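Local coordinates for mobilization protein A (PDB 2NS6) that nicks one strand of plasmid DNA at the origin of transfer, as the metal-dependent relaxase of the conjugative relaxosome, at residues 38-43 with 108-113; 5-10 with 70-75. One frame throughout, in Å; residues are numbered along the deposited sequence.

Contact 1. Residues 38-43 with 108-113. With MN (manganese (II) ion), chain B.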
ATOM      1  N   VAL A  38     -10.511 -12.601   1.288  1.00 18.17           N
ATOM      2  CA  VAL A  38      -9.076 -12.309   1.422  1.00 18.13           C
ATOM      3  C   VAL A  38      -8.183 -13.547   1.397  1.00 17.89           C
ATOM      4  O   VAL A  38      -8.274 -14.411   2.267  1.00 17.36           O
ATOM      5  CB  VAL A  38      -8.762 -11.538   2.723  1.00 17.76           C
ATOM      6  CG1 VAL A  38      -7.275 -11.138   2.741  1.00 18.41           C
ATOM      7  CG2 VAL A  38      -9.628 -10.309   2.816  1.00 16.75           C
ATOM      8  N   LEU A  39      -7.314 -13.605   0.394  1.00 18.73           N
ATOM      9  CA  LEU A  39      -6.391 -14.722   0.193  1.00 17.69           C
ATOM     10  C   LEU A  39      -5.009 -14.459   0.792  1.00 18.25           C
ATOM     11  O   LEU A  39      -4.259 -15.397   1.080  1.00 17.23           O
ATOM     12  CB  LEU A  39      -6.241 -14.985  -1.306  1.00 18.76           C
ATOM     13  CG  LEU A  39      -7.155 -15.999  -2.028  1.00 22.12           C
ATOM     14  CD1 LEU A  39      -8.562 -15.996  -1.482  1.00 21.10           C
ATOM     15  CD2 LEU A  39      -7.143 -15.667  -3.514  1.00 21.39           C
ATOM     16  N   HIS A  40      -4.680 -13.181   0.973  1.00 15.40           N
ATOM     17  CA  HIS A  40      -3.390 -12.783   1.516  1.00 16.42           C
ATOM     18  C   HIS A  40      -3.379 -11.321   1.917  1.00 16.09           C
ATOM     19  O   HIS A  40      -4.027 -10.492   1.285  1.00 15.34           O
ATOM     20  CB  HIS A  40      -2.294 -12.993   0.477  1.00 16.08           C
ATOM     21  CG  HIS A  40      -0.940 -12.537   0.929  1.00 18.44           C
ATOM     22  ND1 HIS A  40      -0.269 -13.128   1.978  1.00 18.83           N
ATOM     23  CD2 HIS A  40      -0.124 -11.559   0.465  1.00 16.64           C
ATOM     24  CE1 HIS A  40       0.902 -12.536   2.138  1.00 19.00           C
ATOM     25  NE2 HIS A  40       1.015 -11.582   1.230  1.00 15.73           N
ATOM     26  N   ALA A  41      -2.623 -11.009   2.964  1.00 17.17           N
ATOM     27  CA  ALA A  41      -2.496  -9.638   3.435  1.00 17.81           C
ATOM     28  C   ALA A  41      -1.103  -9.459   4.025  1.00 16.39           C
ATOM     29  O   ALA A  41      -0.551 -10.390   4.596  1.00 17.35           O
ATOM     30  CB  ALA A  41      -3.555  -9.338   4.485  1.00 15.14           C
ATOM     31  N   GLU A  42      -0.534  -8.268   3.856  1.00 16.59           N
ATOM     32  CA  GLU A  42       0.785  -7.947   4.396  1.00 14.26           C
ATOM     33  C   GLU A  42       1.009  -6.435   4.367  1.00 13.85           C
ATOM     34  O   GLU A  42       0.444  -5.724   3.535  1.00 14.01           O
ATOM     35  CB  GLU A  42       1.911  -8.627   3.591  1.00 15.65           C
ATOM     36  CG  GLU A  42       2.075  -8.104   2.161  1.00 17.42           C
ATOM     37  CD  GLU A  42       3.389  -8.546   1.507  1.00 20.90           C
ATOM     38  OE1 GLU A  42       4.377  -7.776   1.543  1.00 21.52           O
ATOM     39  OE2 GLU A  42       3.435  -9.665   0.961  1.00 21.06           O
ATOM     40  N   SER A  43       1.825  -5.950   5.295  1.00 11.79           N
ATOM     41  CA  SER A  43       2.170  -4.534   5.358  1.00 12.38           C
ATOM     42  C   SER A  43       3.681  -4.521   5.517  1.00 12.04           C
ATOM     43  O   SER A  43       4.285  -5.567   5.754  1.00 13.52           O
ATOM     44  CB  SER A  43       1.510  -3.843   6.563  1.00 11.13           C
ATOM     45  OG  SER A  43       0.096  -3.866   6.460  1.00 11.37           O
ATOM     46  N   LEU A 108      -1.179  -4.216   1.926  1.00 13.47           N
ATOM     47  CA  LEU A 108      -1.755  -4.755   0.707  1.00 14.03           C
ATOM     48  C   LEU A 108      -2.542  -6.004   1.028  1.00 15.11           C
ATOM     49  O   LEU A 108      -2.284  -6.690   2.012  1.00 13.13           O
ATOM     50  CB  LEU A 108      -0.660  -5.088  -0.313  1.00 18.49           C
ATOM     51  CG  LEU A 108       0.240  -6.301  -0.094  1.00 19.61           C
ATOM     52  CD1 LEU A 108      -0.421  -7.546  -0.653  1.00 21.15           C
ATOM     53  CD2 LEU A 108       1.577  -6.080  -0.796  1.00 24.49           C
ATOM     54  N   ALA A 109      -3.515  -6.300   0.187  1.00 13.05           N
ATOM     55  CA  ALA A 109      -4.317  -7.481   0.393  1.00 14.03           C
ATOM     56  C   ALA A 109      -4.640  -8.039  -0.985  1.00 13.21           C
ATOM     57  O   ALA A 109      -4.801  -7.283  -1.951  1.00 14.70           O
ATOM     58  CB  ALA A 109      -5.596  -7.107   1.147  1.00 10.90           C
ATOM     59  N   ILE A 110      -4.698  -9.358  -1.081  1.00 14.13           N
ATOM     60  CA  ILE A 110      -5.040 -10.029  -2.339  1.00 15.17           C
ATOM     61  C   ILE A 110      -6.469 -10.537  -2.164  1.00 16.05           C
ATOM     62  O   ILE A 110      -6.791 -11.139  -1.141  1.00 18.51           O
ATOM     63  CB  ILE A 110      -4.099 -11.244  -2.620  1.00 16.40           C
ATOM     64  CG1 ILE A 110      -2.716 -10.748  -3.064  1.00 17.66           C
ATOM     65  CG2 ILE A 110      -4.725 -12.150  -3.694  1.00 16.44           C
ATOM     66  CD1 ILE A 110      -1.660 -11.852  -3.213  1.00 20.72           C
ATOM     67  N   HIS A 111      -7.321 -10.288  -3.154  1.00 16.99           N
ATOM     68  CA  HIS A 111      -8.716 -10.715  -3.099  1.00 18.38           C
ATOM     69  C   HIS A 111      -9.089 -11.768  -4.145  1.00 22.11           C
ATOM     70  O   HIS A 111      -8.523 -11.803  -5.241  1.00 22.30           O
ATOM     71  CB  HIS A 111      -9.642  -9.506  -3.272  1.00 15.83           C
ATOM     72  CG  HIS A 111      -9.756  -8.650  -2.051  1.00 12.78           C
ATOM     73  ND1 HIS A 111     -10.487  -7.484  -2.024  1.00 11.70           N
ATOM     74  CD2 HIS A 111      -9.244  -8.804  -0.802  1.00 12.83           C
ATOM     75  CE1 HIS A 111     -10.425  -6.954  -0.814  1.00 11.98           C
ATOM     76  NE2 HIS A 111      -9.677  -7.739  -0.054  1.00 11.88           N
ATOM     77  N   ALA A 112     -10.055 -12.615  -3.804  1.00 24.13           N
ATOM     78  CA  ALA A 112     -10.520 -13.647  -4.721  1.00 29.06           C
ATOM     79  C   ALA A 112     -11.771 -13.165  -5.447  1.00 31.71           C
ATOM     80  O   ALA A 112     -12.870 -13.645  -5.171  1.00 37.89           O
ATOM     81  CB  ALA A 112     -10.838 -14.929  -3.954  1.00 27.28           C
ATOM     82  N   GLY A 113     -11.619 -12.215  -6.362  1.00 34.28           N
ATOM     83  CA  GLY A 113     -12.773 -11.719  -7.093  1.00 35.01           C
ATOM     84  C   GLY A 113     -13.488 -12.884  -7.754  1.00 36.99           C
ATOM     85  O   GLY A 113     -13.142 -13.286  -8.871  1.00 39.04           O
TER
HETATM   86 MN    MN B1001     -11.472  -6.372  -3.867  1.00 24.02          MN
HETATM   87  O   HOH W   1     -13.184  -8.008  -3.986  1.00 25.08           O
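Leu-108 meets Glu-42 through both backbone and side chain. Its N-H reaches Glu-42 O at 2.7 Å, while its own O accepts from Glu-42 N. On the same face of the sheet, Leu-108 CG lies 3.4 Å from Glu-42 CG, and CD2 rests against the carbon stem of the glutamate. That stem has CG between the backbone N and the carbonyl carbon (chi1 67°), a placement that lays CG against Leu-108 CG, and the carboxylate end binds back to its own strand: His-40 NE2 donates to Glu-42 OE2 at 3.1 Å, almost straight and in the His-40 ring plane, OE2 accepting on its anti lone pair. OE2 is also held by Ser-92, and OE1 by Tyr-106. Ala-109 then pairs closely with Ala-41, its CA sending a C-H toward His-40 O. At Ile-110 the backbone N donates to that same His-40 O at 2.7 Å, and CD1 lies 3.9 Å from His-40 CB. Ile-110 O accepts from Leu-39 N rather than from His-40, because a beta bulge between Val-38 and His-40 shifts the register by one. On the face shared with Val-38, Val-38 CG2 touches the His-111 ring at NE2 and CD2. Ala-112 CB closes the contact against Leu-39 CD1, 3.5 Å away. His-111 ND1 binds the manganese ion at 2.4 Å, alongside His-119, His-121 and a water, while NE2 is hydrogen-bonded to Ile-25 O. Held at both nitrogens, the ring is fixed in rotation, and the NE2 bond would probably make ND1 a somewhat better metal donor.

Contact 2. Residues 5-10 with 70-75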
ATOM      1  N   LEU A   5      -4.397  -1.722 -14.207  1.00 20.13           N
ATOM      2  CA  LEU A   5      -4.037  -1.140 -12.920  1.00 18.03           C
ATOM      3  C   LEU A   5      -4.566   0.286 -12.854  1.00 18.62           C
ATOM      4  O   LEU A   5      -4.438   1.042 -13.817  1.00 19.77           O
ATOM      5  CB  LEU A   5      -2.518  -1.148 -12.755  1.00 15.41           C
ATOM      6  CG  LEU A   5      -1.903  -0.507 -11.506  1.00 18.31           C
ATOM      7  CD1 LEU A   5      -0.555  -1.157 -11.212  1.00 17.23           C
ATOM      8  CD2 LEU A   5      -1.736   0.996 -11.711  1.00 15.68           C
ATOM      9  N   THR A   6      -5.169   0.649 -11.726  1.00 18.16           N
ATOM     10  CA  THR A   6      -5.700   2.000 -11.545  1.00 19.40           C
ATOM     11  C   THR A   6      -5.152   2.543 -10.237  1.00 20.91           C
ATOM     12  O   THR A   6      -4.494   1.822  -9.492  1.00 21.19           O
ATOM     13  CB  THR A   6      -7.242   2.008 -11.467  1.00 19.10           C
ATOM     14  OG1 THR A   6      -7.661   1.190 -10.372  1.00 21.23           O
ATOM     15  CG2 THR A   6      -7.858   1.457 -12.757  1.00 17.76           C
ATOM     16  N   ALA A   7      -5.429   3.807  -9.948  1.00 21.11           N
ATOM     17  CA  ALA A   7      -4.936   4.409  -8.717  1.00 22.64           C
ATOM     18  C   ALA A   7      -5.699   5.673  -8.351  1.00 23.86           C
ATOM     19  O   ALA A   7      -6.214   6.362  -9.225  1.00 24.47           O
ATOM     20  CB  ALA A   7      -3.453   4.724  -8.859  1.00 20.72           C
ATOM     21  N   LYS A   8      -5.765   5.968  -7.056  1.00 24.63           N
ATOM     22  CA  LYS A   8      -6.441   7.162  -6.558  1.00 27.16           C
ATOM     23  C   LYS A   8      -5.954   7.495  -5.144  1.00 29.43           C
ATOM     24  O   LYS A   8      -5.478   6.614  -4.426  1.00 26.52           O
ATOM     25  CB  LYS A   8      -7.955   6.958  -6.550  1.00 26.91           C
ATOM     26  CG  LYS A   8      -8.412   5.720  -5.805  1.00 29.22           C
ATOM     27  CD  LYS A   8      -9.917   5.733  -5.581  1.00 29.33           C
ATOM     28  CE  LYS A   8     -10.668   5.862  -6.889  1.00 32.37           C
ATOM     29  NZ  LYS A   8     -10.254   4.798  -7.851  1.00 33.53           N
ATOM     30  N   THR A   9      -6.075   8.763  -4.750  1.00 31.30           N
ATOM     31  CA  THR A   9      -5.638   9.214  -3.425  1.00 34.38           C
ATOM     32  C   THR A   9      -6.825   9.370  -2.465  1.00 34.92           C
ATOM     33  O   THR A   9      -7.951   9.607  -2.897  1.00 36.42           O
ATOM     34  CB  THR A   9      -4.896  10.579  -3.518  1.00 34.74           C
ATOM     35  OG1 THR A   9      -3.919  10.530  -4.569  1.00 35.06           O
ATOM     36  CG2 THR A   9      -4.183  10.895  -2.200  1.00 35.96           C
ATOM     37  N   GLY A  10      -6.567   9.234  -1.166  1.00 36.24           N
ATOM     38  CA  GLY A  10      -7.624   9.380  -0.174  1.00 37.07           C
ATOM     39  C   GLY A  10      -7.330  10.499   0.819  1.00 37.21           C
ATOM     40  O   GLY A  10      -6.319  10.457   1.518  1.00 37.82           O
ATOM     41  N   LEU A  70      -3.880  10.977   2.963  1.00 21.01           N
ATOM     42  CA  LEU A  70      -3.823   9.841   3.879  1.00 19.16           C
ATOM     43  C   LEU A  70      -3.112   8.635   3.261  1.00 18.97           C
ATOM     44  O   LEU A  70      -2.365   7.926   3.942  1.00 15.83           O
ATOM     45  CB  LEU A  70      -5.238   9.440   4.308  1.00 20.13           C
ATOM     46  CG  LEU A  70      -6.003  10.478   5.144  1.00 21.49           C
ATOM     47  CD1 LEU A  70      -7.464  10.093   5.197  1.00 20.18           C
ATOM     48  CD2 LEU A  70      -5.410  10.561   6.562  1.00 16.95           C
ATOM     49  N   PHE A  71      -3.344   8.408   1.971  1.00 16.18           N
ATOM     50  CA  PHE A  71      -2.716   7.291   1.278  1.00 17.92           C
ATOM     51  C   PHE A  71      -3.062   7.286  -0.208  1.00 19.04           C
ATOM     52  O   PHE A  71      -4.012   7.932  -0.640  1.00 20.23           O
ATOM     53  CB  PHE A  71      -3.150   5.965   1.917  1.00 16.23           C
ATOM     54  CG  PHE A  71      -4.621   5.713   1.831  1.00 15.95           C
ATOM     55  CD1 PHE A  71      -5.180   5.162   0.681  1.00 16.39           C
ATOM     56  CD2 PHE A  71      -5.462   6.079   2.874  1.00 14.66           C
ATOM     57  CE1 PHE A  71      -6.552   4.980   0.572  1.00 16.38           C
ATOM     58  CE2 PHE A  71      -6.838   5.902   2.778  1.00 15.72           C
ATOM     59  CZ  PHE A  71      -7.387   5.354   1.625  1.00 17.56           C
ATOM     60  N   LYS A  72      -2.265   6.553  -0.975  1.00 20.78           N
ATOM     61  CA  LYS A  72      -2.450   6.396  -2.410  1.00 20.76           C
ATOM     62  C   LYS A  72      -2.856   4.935  -2.589  1.00 21.82           C
ATOM     63  O   LYS A  72      -2.068   4.019  -2.329  1.00 21.64           O
ATOM     64  CB  LYS A  72      -1.131   6.662  -3.138  1.00 19.16           C
ATOM     65  CG  LYS A  72      -1.188   6.564  -4.667  1.00 21.34           C
ATOM     66  CD  LYS A  72      -2.006   7.689  -5.273  1.00 20.67           C
ATOM     67  CE  LYS A  72      -1.939   7.686  -6.793  1.00 25.45           C
ATOM     68  NZ  LYS A  72      -0.600   8.121  -7.295  1.00 25.85           N
ATOM     69  N   GLU A  73      -4.092   4.723  -3.020  1.00 20.93           N
ATOM     70  CA  GLU A  73      -4.618   3.381  -3.226  1.00 21.26           C
ATOM     71  C   GLU A  73      -4.386   2.914  -4.652  1.00 20.06           C
ATOM     72  O   GLU A  73      -4.763   3.591  -5.608  1.00 19.63           O
ATOM     73  CB  GLU A  73      -6.113   3.363  -2.923  1.00 23.67           C
ATOM     74  CG  GLU A  73      -6.821   2.067  -3.301  1.00 28.40           C
ATOM     75  CD  GLU A  73      -8.240   2.026  -2.774  1.00 30.83           C
ATOM     76  OE1 GLU A  73      -8.995   2.985  -3.035  1.00 31.76           O
ATOM     77  OE2 GLU A  73      -8.594   1.033  -2.097  1.00 35.91           O
ATOM     78  N   VAL A  74      -3.767   1.754  -4.792  1.00 18.17           N
ATOM     79  CA  VAL A  74      -3.497   1.199  -6.107  1.00 18.50           C
ATOM     80  C   VAL A  74      -4.215  -0.144  -6.223  1.00 18.64           C
ATOM     81  O   VAL A  74      -4.255  -0.915  -5.261  1.00 17.80           O
ATOM     82  CB  VAL A  74      -1.984   0.985  -6.325  1.00 19.17           C
ATOM     83  CG1 VAL A  74      -1.730   0.484  -7.738  1.00 22.54           C
ATOM     84  CG2 VAL A  74      -1.230   2.287  -6.088  1.00 19.71           C
ATOM     85  N   GLU A  75      -4.793  -0.409  -7.393  1.00 17.87           N
ATOM     86  CA  GLU A  75      -5.502  -1.669  -7.630  1.00 19.17           C
ATOM     87  C   GLU A  75      -5.056  -2.298  -8.941  1.00 19.37           C
ATOM     88  O   GLU A  75      -5.024  -1.635  -9.980  1.00 18.33           O
ATOM     89  CB  GLU A  75      -7.017  -1.457  -7.677  1.00 20.92           C
ATOM     90  CG  GLU A  75      -7.794  -2.769  -7.570  1.00 24.16           C
ATOM     91  CD  GLU A  75      -9.301  -2.575  -7.550  1.00 27.59           C
ATOM     92  OE1 GLU A  75      -9.774  -1.605  -6.920  1.00 28.54           O
ATOM     93  OE2 GLU A  75     -10.012  -3.408  -8.150  1.00 31.07           O
TER
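Lys-8 and Glu-73 lie side by side and point the same way, on one face of an antiparallel strand pair. Lys-8 CD comes within 3.9 Å of Glu-73 OE1, but the charged ends stay apart, with NZ 5.3 Å from OE1; the lysine chain bends at its last two torsions, whereas the glutamate is extended, CG anti to the backbone N (chi1 171°). The carboxylate finds its salt bridge outside the pair, through OE2 to Lys-21. Thr-6 and Glu-75 repeat the side-by-side arrangement, OG1 against CB at 3.8 Å, and the Glu-75 side chain touches His-119 and His-121 of strand 117-124. At the other end of this face Gly-10 has no side chain, and its CA sits over one face of the Phe-71 ring, while Glu-73 CB lies at the ring's edge and in its plane.

On the opposite face Leu-5 and Val-74, and Thr-9 and Lys-72, cross obliquely. Leu-5 sets CG 3.9 Å from Val-74 CG1, and Lys-72 carries its aliphatic part across Thr-9, CD 3.5 Å from OG1, before CE reaches Ala-7 CB. Helix 164-181 packs on this side, with Trp-164 touching Ala-7 and Lys-72, and Trp-172 touching Leu-5. Between the two faces, Thr-6 with Glu-75 and Lys-8 with Glu-73 each exchange a pair of backbone hydrogen bonds; Glu-73 N to Lys-8 O is short at 2.7 Å. Leu-70 N donates to Gly-10 O through a bent bond (134° at the hydrogen). The arrangement joins edge strand 5-10 to its neighbour 71-77 in the five-stranded antiparallel sheet of a MobA/MobL relaxase, with Glu-75 beside the histidine metal site.

Contacts 1 and 2 are the two outer strand pairs of one antiparallel sheet: 38-44 with 106-113 at one edge and 5-10 with 71-77 at the other. Strand 117-124 lies between them, bonding through its backbone to Ala-109 and His-111 of contact 1 and to Lys-72 and Val-74 of contact 2. The centres of the two contacts are about 16 Å apart and their nearest atoms about 7 Å. Both contacts reach the manganese site: His-111 of contact 1 binds the ion with His-119 and His-121 of the central strand, and the Glu-75 side chain of contact 2 lies about 5 Å from it. The segments alternate along the chain, yet in the sheet the pairs stay on either side of strand 117-124.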